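Local coordinates for protein reducing-end xylose-releasing exo-oligoxylanase Rex8A (Paenibacillus barcinonensis, PDB 6SUD) that hydrolyses linear and branched xylooligosaccharides from their reducing ends, releasing xylose and thereby contributing to xylan breakdown, at residues K6-T11 with D276-R281; E44-Y49 with L353-R358; Y106-A111 with L161-H166. The protein carries 1 engineered substitution. All blocks are in the same frame, centred on the assembly; numbering follows the deposited sequence.

Contact 1. Residues K6-T11 with D276-R281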
loop_
_atom_site.group_PDB
_atom_site.type_symbol
_atom_site.label_atom_id
_atom_site.label_comp_id
_atom_site.label_asym_id
_atom_site.label_seq_id
_atom_site.Cartn_x
_atom_site.Cartn_y
_atom_site.Cartn_z
ATOM N N LYS A 6 -20.660 -6.615 9.966
ATOM C CA LYS A 6 -19.742 -5.714 10.727
ATOM C C LYS A 6 -18.301 -6.121 10.471
ATOM O O LYS A 6 -17.961 -7.320 10.585
ATOM C CB LYS A 6 -19.969 -5.753 12.241
ATOM C CG LYS A 6 -21.327 -5.273 12.718
ATOM C CD LYS A 6 -21.591 -3.811 12.462
ATOM C CE LYS A 6 -22.938 -3.402 13.012
ATOM N NZ LYS A 6 -23.238 -1.979 12.732
ATOM N N GLY A 7 -17.491 -5.101 10.220
ATOM C CA GLY A 7 -16.070 -5.285 9.921
ATOM C C GLY A 7 -15.248 -5.448 11.183
ATOM O O GLY A 7 -15.797 -5.256 12.300
ATOM N N ALA A 8 -13.967 -5.779 11.013
ATOM C CA ALA A 8 -12.987 -5.929 12.118
ATOM C C ALA A 8 -12.863 -4.626 12.921
ATOM O O ALA A 8 -12.579 -4.699 14.140
ATOM C CB ALA A 8 -11.652 -6.364 11.565
ATOM N N TYR A 9 -13.052 -3.468 12.283
ATOM C CA TYR A 9 -13.050 -2.156 12.979
ATOM C C TYR A 9 -14.064 -2.183 14.128
ATOM O O TYR A 9 -13.728 -1.683 15.218
ATOM C CB TYR A 9 -13.367 -0.996 12.038
ATOM C CG TYR A 9 -13.382 0.335 12.745
ATOM C CD1 TYR A 9 -12.211 1.048 12.951
ATOM C CD2 TYR A 9 -14.564 0.864 13.242
ATOM C CE1 TYR A 9 -12.216 2.262 13.623
ATOM C CE2 TYR A 9 -14.586 2.073 13.919
ATOM C CZ TYR A 9 -13.408 2.772 14.108
ATOM O OH TYR A 9 -13.441 3.962 14.773
ATOM N N ASP A 10 -15.247 -2.761 13.893
ATOM C CA ASP A 10 -16.383 -2.743 14.855
ATOM C C ASP A 10 -16.266 -3.897 15.858
ATOM O O ASP A 10 -16.547 -3.654 17.049
ATOM C CB ASP A 10 -17.734 -2.804 14.136
ATOM C CG ASP A 10 -18.048 -1.563 13.320
ATOM O OD1 ASP A 10 -17.732 -0.450 13.786
ATOM O OD2 ASP A 10 -18.605 -1.723 12.221
ATOM N N THR A 11 -15.890 -5.096 15.400
ATOM C CA THR A 11 -15.935 -6.355 16.194
ATOM C C THR A 11 -14.619 -6.562 16.956
ATOM O O THR A 11 -14.642 -7.233 18.009
ATOM C CB THR A 11 -16.247 -7.558 15.296
ATOM O OG1 THR A 11 -15.135 -7.768 14.423
ATOM C CG2 THR A 11 -17.504 -7.373 14.473
ATOM N N ASP A 276 -10.255 -3.239 2.884
ATOM C CA ASP A 276 -11.412 -2.347 3.186
ATOM C C ASP A 276 -12.628 -3.200 3.571
ATOM O O ASP A 276 -13.396 -2.804 4.487
ATOM C CB ASP A 276 -11.784 -1.463 1.996
ATOM C CG ASP A 276 -12.864 -0.451 2.342
ATOM O OD1 ASP A 276 -12.702 0.243 3.356
ATOM O OD2 ASP A 276 -13.879 -0.392 1.604
ATOM N N TRP A 277 -12.841 -4.296 2.838
ATOM C CA TRP A 277 -13.941 -5.248 3.136
ATOM C C TRP A 277 -13.721 -5.840 4.534
ATOM O O TRP A 277 -14.657 -5.790 5.345
ATOM C CB TRP A 277 -14.055 -6.334 2.070
ATOM C CG TRP A 277 -15.148 -7.300 2.396
ATOM C CD1 TRP A 277 -15.021 -8.579 2.834
ATOM C CD2 TRP A 277 -16.553 -7.027 2.350
ATOM N NE1 TRP A 277 -16.247 -9.135 3.036
ATOM C CE2 TRP A 277 -17.210 -8.207 2.757
ATOM C CE3 TRP A 277 -17.317 -5.903 2.020
ATOM C CZ2 TRP A 277 -18.599 -8.293 2.832
ATOM C CZ3 TRP A 277 -18.691 -5.988 2.115
ATOM C CH2 TRP A 277 -19.323 -7.168 2.509
ATOM N N GLU A 278 -12.515 -6.340 4.811
ATOM C CA GLU A 278 -12.171 -6.955 6.124
ATOM C C GLU A 278 -12.420 -5.935 7.255
ATOM O O GLU A 278 -13.094 -6.290 8.238
ATOM C CB GLU A 278 -10.739 -7.493 6.111
ATOM C CG GLU A 278 -10.291 -8.077 7.442
ATOM C CD GLU A 278 -11.146 -9.172 8.057
ATOM O OE1 GLU A 278 -12.062 -9.682 7.371
ATOM O OE2 GLU A 278 -10.882 -9.529 9.238
ATOM N N TRP A 279 -11.913 -4.706 7.133
ATOM C CA TRP A 279 -11.984 -3.686 8.219
ATOM C C TRP A 279 -13.400 -3.126 8.378
ATOM O O TRP A 279 -13.814 -2.935 9.551
ATOM C CB TRP A 279 -10.980 -2.554 7.974
ATOM C CG TRP A 279 -9.561 -2.936 8.264
ATOM C CD1 TRP A 279 -9.085 -4.174 8.578
ATOM C CD2 TRP A 279 -8.419 -2.060 8.252
ATOM N NE1 TRP A 279 -7.732 -4.125 8.780
ATOM C CE2 TRP A 279 -7.294 -2.846 8.586
ATOM C CE3 TRP A 279 -8.232 -0.696 7.993
ATOM C CZ2 TRP A 279 -6.008 -2.311 8.658
ATOM C CZ3 TRP A 279 -6.960 -0.172 8.075
ATOM C CH2 TRP A 279 -5.867 -0.971 8.418
ATOM N N PHE A 280 -14.092 -2.791 7.281
ATOM C CA PHE A 280 -15.310 -1.928 7.329
ATOM C C PHE A 280 -16.547 -2.624 6.753
ATOM O O PHE A 280 -17.647 -2.181 7.126
ATOM C CB PHE A 280 -15.028 -0.582 6.659
ATOM C CG PHE A 280 -14.050 0.241 7.452
ATOM C CD1 PHE A 280 -14.370 0.686 8.724
ATOM C CD2 PHE A 280 -12.805 0.558 6.952
ATOM C CE1 PHE A 280 -13.466 1.414 9.474
ATOM C CE2 PHE A 280 -11.887 1.263 7.714
ATOM C CZ PHE A 280 -12.224 1.714 8.967
ATOM N N ARG A 281 -16.387 -3.617 5.865
ATOM C CA ARG A 281 -17.489 -4.502 5.388
ATOM C C ARG A 281 -18.617 -3.623 4.813
ATOM O O ARG A 281 -19.786 -3.949 5.038
ATOM C CB ARG A 281 -17.959 -5.390 6.553
ATOM C CG ARG A 281 -18.312 -6.828 6.187
ATOM C CD ARG A 281 -17.121 -7.681 5.779
ATOM N NE ARG A 281 -16.041 -7.738 6.758
ATOM C CZ ARG A 281 -15.976 -8.564 7.805
ATOM N NH1 ARG A 281 -16.954 -9.424 8.055
ATOM N NH2 ARG A 281 -14.934 -8.502 8.621
HETATM O O HOH W 1 -15.495 -8.766 11.812
#
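The short N-terminal helix 8-11 starts where helix 268-280 stops, and the guanidinium of R281 lies beside the junction, one face under K6 O and G7 CA. R281, the first residue past the helix and at positive phi, points its CB toward the other segment, 3.7 Å from G7 N. Bends at chi2 (69°) and chi3 (55°) fold the chain back over its own helix, so that CD lies above one face of the W277 indole. R281 NE then reaches W277 O at 2.8 Å, approaching from above the carbonyl plane. At the tip, R281 NH2 donates to E278 O at 2.9 Å, along a lone pair and nearly straight (167°). Both acceptors lie in the guanidinium plane and fix its rotation. E278 OE1, well out of that plane, sits 3.3 Å from R281 NH2 as a salt bridge of charges alone, while E278 OE2 is held by A15 N. A water joins K6 O and T11 OG1, with a weak link to R281 NH2.

First-turn N-H groups of helix 8-11 meet the last carbonyls of helix 268-280. G7 is the N-cap, and A8 N donates to E278 O at 3.0 Å, so this carbonyl serves two donors. Y9 N donates to W279 O at 2.9 Å, in plane on a lone pair. The Y9 and F280 rings cross obliquely, Y9 CG to F280 CE1 3.4 Å. Helix 8-11 thus docks on the (α/α)6 barrel of family 8, where Y9 and F280 touch helix 200-209 and W277 packs against helix 285-297.

Contact 2. Residues E44-Y49 with L353-R358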
loop_
_atom_site.group_PDB
_atom_site.type_symbol
_atom_site.label_atom_id
_atom_site.label_comp_id
_atom_site.label_asym_id
_atom_site.label_seq_id
_atom_site.Cartn_x
_atom_site.Cartn_y
_atom_site.Cartn_z
ATOM N N GLU A 44 22.106 -11.421 1.988
ATOM C CA GLU A 44 22.374 -10.355 0.984
ATOM C C GLU A 44 21.426 -10.435 -0.224
ATOM O O GLU A 44 21.333 -9.408 -0.926
ATOM C CB GLU A 44 23.839 -10.412 0.537
ATOM C CG GLU A 44 24.761 -9.668 1.487
ATOM C CD GLU A 44 26.259 -9.759 1.233
ATOM O OE1 GLU A 44 26.656 -10.156 0.113
ATOM O OE2 GLU A 44 27.033 -9.417 2.163
ATOM N N HIS A 45 20.765 -11.577 -0.466
ATOM C CA HIS A 45 19.927 -11.846 -1.672
ATOM C C HIS A 45 18.439 -11.749 -1.352
ATOM O O HIS A 45 17.646 -11.926 -2.279
ATOM C CB HIS A 45 20.205 -13.247 -2.237
ATOM C CG HIS A 45 21.655 -13.571 -2.326
ATOM N ND1 HIS A 45 22.516 -12.871 -3.148
ATOM C CD2 HIS A 45 22.409 -14.475 -1.662
ATOM C CE1 HIS A 45 23.736 -13.340 -2.999
ATOM N NE2 HIS A 45 23.701 -14.321 -2.088
ATOM N N THR A 46 18.090 -11.487 -0.096
ATOM C CA THR A 46 16.705 -11.587 0.426
ATOM C C THR A 46 16.293 -10.279 1.109
ATOM O O THR A 46 15.178 -9.813 0.838
ATOM C CB THR A 46 16.570 -12.717 1.447
ATOM O OG1 THR A 46 17.084 -13.934 0.895
ATOM C CG2 THR A 46 15.136 -12.909 1.894
ATOM N N ARG A 47 17.133 -9.730 1.984
ATOM C CA ARG A 47 16.724 -8.566 2.823
ATOM C C ARG A 47 16.465 -7.348 1.944
ATOM O O ARG A 47 17.084 -7.225 0.879
ATOM C CB ARG A 47 17.772 -8.149 3.855
ATOM C CG ARG A 47 18.939 -7.362 3.278
ATOM C CD ARG A 47 20.060 -7.309 4.281
ATOM N NE ARG A 47 19.666 -6.510 5.425
ATOM C CZ ARG A 47 20.219 -6.561 6.629
ATOM N NH1 ARG A 47 19.764 -5.777 7.588
ATOM N NH2 ARG A 47 21.206 -7.400 6.888
ATOM N N ILE A 48 15.591 -6.462 2.407
ATOM C CA ILE A 48 15.330 -5.165 1.720
ATOM C C ILE A 48 15.528 -4.007 2.699
ATOM O O ILE A 48 15.421 -2.860 2.239
ATOM C CB ILE A 48 13.932 -5.160 1.081
ATOM C CG1 ILE A 48 12.826 -5.314 2.123
ATOM C CG2 ILE A 48 13.847 -6.217 -0.011
ATOM C CD1 ILE A 48 11.428 -5.202 1.564
ATOM N N TYR A 49 15.855 -4.297 3.958
ATOM C CA TYR A 49 16.065 -3.293 5.032
ATOM C C TYR A 49 17.548 -3.216 5.404
ATOM O O TYR A 49 18.209 -4.263 5.508
ATOM C CB TYR A 49 15.207 -3.617 6.251
ATOM C CG TYR A 49 15.530 -2.776 7.463
ATOM C CD1 TYR A 49 15.119 -1.456 7.562
ATOM C CD2 TYR A 49 16.261 -3.305 8.517
ATOM C CE1 TYR A 49 15.398 -0.695 8.687
ATOM C CE2 TYR A 49 16.559 -2.552 9.636
ATOM C CZ TYR A 49 16.133 -1.243 9.725
ATOM O OH TYR A 49 16.447 -0.527 10.848
ATOM N N LEU A 353 9.586 -16.083 -0.257
ATOM C CA LEU A 353 10.034 -14.714 -0.609
ATOM C C LEU A 353 10.841 -14.773 -1.906
ATOM O O LEU A 353 11.591 -15.755 -2.124
ATOM C CB LEU A 353 10.893 -14.158 0.522
ATOM C CG LEU A 353 10.124 -13.674 1.745
ATOM C CD1 LEU A 353 11.076 -13.457 2.912
ATOM C CD2 LEU A 353 9.339 -12.407 1.431
ATOM N N ARG A 354 10.734 -13.737 -2.727
ATOM C CA ARG A 354 11.607 -13.607 -3.913
ATOM C C ARG A 354 13.031 -13.268 -3.456
ATOM O O ARG A 354 13.181 -12.587 -2.420
ATOM C CB ARG A 354 11.047 -12.561 -4.871
ATOM C CG ARG A 354 11.775 -12.533 -6.201
ATOM C CD ARG A 354 11.015 -11.740 -7.231
ATOM N NE ARG A 354 11.724 -11.787 -8.496
ATOM C CZ ARG A 354 11.392 -11.096 -9.578
ATOM N NH1 ARG A 354 10.346 -10.285 -9.564
ATOM N NH2 ARG A 354 12.117 -11.218 -10.677
ATOM N N GLN A 355 14.034 -13.721 -4.213
ATOM C CA GLN A 355 15.457 -13.330 -4.018
ATOM C C GLN A 355 16.006 -12.647 -5.274
ATOM O O GLN A 355 15.372 -12.735 -6.335
ATOM C CB GLN A 355 16.300 -14.550 -3.639
ATOM C CG GLN A 355 15.807 -15.238 -2.376
ATOM C CD GLN A 355 16.830 -16.172 -1.778
ATOM O OE1 GLN A 355 18.029 -16.052 -2.018
ATOM N NE2 GLN A 355 16.357 -17.109 -0.975
ATOM N N GLY A 356 17.150 -11.975 -5.123
ATOM C CA GLY A 356 17.898 -11.344 -6.224
ATOM C C GLY A 356 17.388 -9.949 -6.536
ATOM O O GLY A 356 16.561 -9.434 -5.766
ATOM N N LYS A 357 17.826 -9.396 -7.670
ATOM C CA LYS A 357 17.842 -7.932 -7.943
ATOM C C LYS A 357 16.423 -7.341 -7.900
ATOM O O LYS A 357 16.282 -6.182 -7.442
ATOM C CB LYS A 357 18.548 -7.665 -9.277
ATOM C CG LYS A 357 18.360 -6.259 -9.827
ATOM C CD LYS A 357 19.394 -5.836 -10.836
ATOM C CE LYS A 357 19.394 -4.336 -11.061
ATOM N NZ LYS A 357 19.832 -3.584 -9.858
ATOM N N ARG A 358 15.396 -8.082 -8.317
ATOM C CA ARG A 358 14.034 -7.514 -8.535
ATOM C C ARG A 358 13.116 -7.731 -7.324
ATOM O O ARG A 358 11.896 -7.506 -7.459
ATOM C CB ARG A 358 13.422 -8.152 -9.782
ATOM C CG ARG A 358 14.233 -7.915 -11.046
ATOM C CD ARG A 358 14.216 -6.458 -11.454
ATOM N NE ARG A 358 15.477 -6.011 -12.029
ATOM C CZ ARG A 358 15.723 -4.775 -12.455
ATOM N NH1 ARG A 358 14.786 -3.841 -12.391
ATOM N NH2 ARG A 358 16.896 -4.487 -12.986
#
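Two loops of the (α/α)6 barrel characteristic of glycoside hydrolase family 8 meet here at the surface. Segment 44-49 runs from helix 25-41 toward strand 49-52; segment 353-358 follows helix 341-349 and leads into helix 359-373. None of the residues that touch belongs to a regular helix or strand.

Backbone bonding centres on one acceptor. G356 N donates to H45 O at 2.9 Å, in the carbonyl plane, with an angle of 161° at the hydrogen and a C=O...donor angle of 149°. The same oxygen takes a CA-H...O contact from Q355, whose CA lies 3.1 Å from H45 O. G356 has a phi of +85°, a region in which glycine is the residue most at ease. From helix 359-373, R359 binds G356 O through NH1 and R47 O through NH2, so one arginine joins both segments.

Polar side chains meet without bonding to each other. The Q355 chain, its CG beside the backbone N and extended beyond that atom, crosses T46 obliquely and brings Q355 CD to 3.5 Å from T46 OG1. That hydroxyl is hydrogen-bonded to OD1 of D43, which precedes the segment and also accepts from H45 N. Q355 OE1 lies 3.6 Å from H45 CB.

Apolar packing is slight. L353 touches N363 and Y366 of helix 359-373, the helix that contributes Y360 and Y361 to a xylose pocket, although the contact itself lies away from the xylose sites. The T46 and L353 side chains both rest on D38 of helix 25-41, where T46 CG2, anti to its backbone N, approaches L353 CD1 to 4.2 Å.

Contact 3. Residues Y106-A111 with L161-H166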
loop_
_atom_site.group_PDB
_atom_site.type_symbol
_atom_site.label_atom_id
_atom_site.label_comp_id
_atom_site.label_asym_id
_atom_site.label_seq_id
_atom_site.Cartn_x
_atom_site.Cartn_y
_atom_site.Cartn_z
ATOM N N TYR A 106 6.509 21.962 -2.253
ATOM C CA TYR A 106 6.305 20.572 -1.744
ATOM C C TYR A 106 6.498 20.485 -0.220
ATOM O O TYR A 106 6.674 19.377 0.309
ATOM C CB TYR A 106 7.248 19.602 -2.463
ATOM C CG TYR A 106 7.088 19.518 -3.961
ATOM C CD1 TYR A 106 5.841 19.386 -4.547
ATOM C CD2 TYR A 106 8.193 19.536 -4.801
ATOM C CE1 TYR A 106 5.690 19.304 -5.923
ATOM C CE2 TYR A 106 8.062 19.445 -6.177
ATOM C CZ TYR A 106 6.805 19.331 -6.742
ATOM O OH TYR A 106 6.668 19.245 -8.096
ATOM N N LYS A 107 6.440 21.617 0.483
ATOM C CA LYS A 107 6.646 21.695 1.952
ATOM C C LYS A 107 5.825 20.607 2.654
ATOM O O LYS A 107 4.604 20.555 2.422
ATOM C CB LYS A 107 6.206 23.074 2.457
ATOM C CG LYS A 107 6.495 23.346 3.928
ATOM C CD LYS A 107 6.252 24.788 4.329
ATOM C CE LYS A 107 4.796 25.093 4.603
ATOM N NZ LYS A 107 4.393 24.664 5.965
ATOM N N ASP A 108 6.477 19.776 3.479
ATOM C CA ASP A 108 5.851 18.741 4.351
ATOM C C ASP A 108 5.574 17.461 3.551
ATOM O O ASP A 108 5.329 16.430 4.187
ATOM C CB ASP A 108 4.585 19.252 5.047
ATOM C CG ASP A 108 4.805 20.480 5.918
ATOM O OD1 ASP A 108 5.959 20.704 6.332
ATOM O OD2 ASP A 108 3.815 21.198 6.185
ATOM N N TYR A 109 5.601 17.517 2.213
ATOM C CA TYR A 109 5.653 16.306 1.345
ATOM C C TYR A 109 7.056 15.687 1.405
ATOM O O TYR A 109 8.010 16.319 1.914
ATOM C CB TYR A 109 5.309 16.632 -0.112
ATOM C CG TYR A 109 3.910 17.117 -0.408
ATOM C CD1 TYR A 109 2.839 16.884 0.441
ATOM C CD2 TYR A 109 3.648 17.756 -1.608
ATOM C CE1 TYR A 109 1.557 17.296 0.113
ATOM C CE2 TYR A 109 2.378 18.184 -1.948
ATOM C CZ TYR A 109 1.324 17.942 -1.088
ATOM O OH TYR A 109 0.064 18.354 -1.428
ATOM N N PHE A 110 7.179 14.465 0.880
ATOM C CA PHE A 110 8.440 13.678 0.827
ATOM C C PHE A 110 8.870 13.544 -0.630
ATOM O O PHE A 110 8.008 13.263 -1.479
ATOM C CB PHE A 110 8.242 12.299 1.455
ATOM C CG PHE A 110 7.805 12.362 2.895
ATOM C CD1 PHE A 110 6.481 12.610 3.222
ATOM C CD2 PHE A 110 8.733 12.230 3.916
ATOM C CE1 PHE A 110 6.084 12.695 4.551
ATOM C CE2 PHE A 110 8.337 12.305 5.241
ATOM C CZ PHE A 110 7.010 12.533 5.553
ATOM N N ALA A 111 10.139 13.812 -0.909
ATOM C CA ALA A 111 10.763 13.582 -2.233
ATOM C C ALA A 111 10.595 12.093 -2.555
ATOM O O ALA A 111 10.814 11.275 -1.652
ATOM C CB ALA A 111 12.213 14.006 -2.195
ATOM N N LEU A 161 -1.017 15.165 6.424
ATOM C CA LEU A 161 -2.390 15.161 5.852
ATOM C C LEU A 161 -2.896 16.606 5.713
ATOM O O LEU A 161 -3.692 16.858 4.794
ATOM C CB LEU A 161 -3.327 14.324 6.725
ATOM C CG LEU A 161 -3.086 12.815 6.717
ATOM C CD1 LEU A 161 -4.217 12.101 7.440
ATOM C CD2 LEU A 161 -2.947 12.280 5.299
ATOM N N HIS A 162 -2.448 17.528 6.568
ATOM C CA HIS A 162 -2.732 18.981 6.383
ATOM C C HIS A 162 -2.215 19.441 5.012
ATOM O O HIS A 162 -3.003 20.041 4.249
ATOM C CB HIS A 162 -2.120 19.844 7.486
ATOM C CG HIS A 162 -2.332 21.292 7.208
ATOM N ND1 HIS A 162 -3.558 21.883 7.376
ATOM C CD2 HIS A 162 -1.509 22.248 6.716
ATOM C CE1 HIS A 162 -3.484 23.151 7.026
ATOM N NE2 HIS A 162 -2.239 23.398 6.609
ATOM N N ALA A 163 -0.938 19.180 4.708
ATOM C CA ALA A 163 -0.311 19.574 3.427
ATOM C C ALA A 163 -1.050 18.872 2.277
ATOM O O ALA A 163 -1.347 19.524 1.266
ATOM C CB ALA A 163 1.162 19.274 3.451
ATOM N N CYS A 164 -1.410 17.598 2.451
ATOM C CA CYS A 164 -2.123 16.793 1.424
ATOM C C CYS A 164 -3.392 17.511 0.951
ATOM O O CYS A 164 -3.712 17.412 -0.240
ATOM C CB CYS A 164 -2.507 15.427 1.965
ATOM S SG CYS A 164 -1.086 14.313 2.088
ATOM N N LEU A 165 -4.115 18.179 1.851
ATOM C CA LEU A 165 -5.389 18.841 1.479
ATOM C C LEU A 165 -5.200 20.339 1.227
ATOM O O LEU A 165 -6.000 20.874 0.444
ATOM C CB LEU A 165 -6.435 18.605 2.569
ATOM C CG LEU A 165 -6.792 17.146 2.834
ATOM C CD1 LEU A 165 -8.021 17.070 3.727
ATOM C CD2 LEU A 165 -7.016 16.380 1.528
ATOM N N HIS A 166 -4.198 20.981 1.835
ATOM C CA HIS A 166 -4.137 22.465 1.921
ATOM C C HIS A 166 -2.861 23.047 1.310
ATOM O O HIS A 166 -2.662 24.267 1.470
ATOM C CB HIS A 166 -4.278 22.896 3.382
ATOM C CG HIS A 166 -5.561 22.461 3.996
ATOM N ND1 HIS A 166 -6.778 22.984 3.602
ATOM C CD2 HIS A 166 -5.822 21.564 4.967
ATOM C CE1 HIS A 166 -7.741 22.424 4.319
ATOM N NE2 HIS A 166 -7.176 21.556 5.164
#
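Residues Y106-Y109 form a type II beta turn, closed by Y109 N donating to Y106 O at 2.9 Å, with D108 at positive phi (83°); it approaches helix 153-170, with D108 and A163 the nearest CA pair.

A163 points its CB at the turn and carries most of the helix's share of the contact. A163 CB touches D108 CB at 3.8 Å and K107 O at the same 3.8 Å, so it meets both the D108 side chain and the K107 backbone. K107 O is hydrogen-bonded to Q167, one turn further along the helix. K107 NZ folds over to D108 OD2, 3.5 Å away, in a salt bridge.

This pairs a loop between helix 85-99 and strand 113-114 with a helix of the (α/α)6 barrel of family 8. The Y109 side chain, its CG beside the backbone N (chi1 -65°), reaches across toward A163 and C164. Y109 CE1 comes within 3.9 Å of A163 CB, and C164 N lies at the ring edge, 3.8 Å from Y109 CE1. Y109 OH passes A163 O at 3.3 Å but is hydrogen-bonded to D174 O, beyond the end of the helix. P125 of a loop and E130 of helix 127-144 also touch the Y109 side chain.

The three contacts sit well apart, with centres 33 Å (contacts 1 and 2), 29 Å (1 and 3) and 32 Å (2 and 3) apart, none touching another. Contacts 1 and 2 lie on opposite sides of the chain's centre. Along the chain the order is 6-11, 44-49, 106-111, 161-166, 276-281, 353-358, so contacts 1 and 2 interleave and contact 3, the most local pairing, falls within the span of both. They share no helix or strand: contact 1 uses helices 8-11 and 268-280, contact 3 helix 153-170, and contact 2 lies in loops, just before strand 49-52 and helix 359-373. All three lie away from the annotated xylose sites and connect parts of the chain that are distant in sequence.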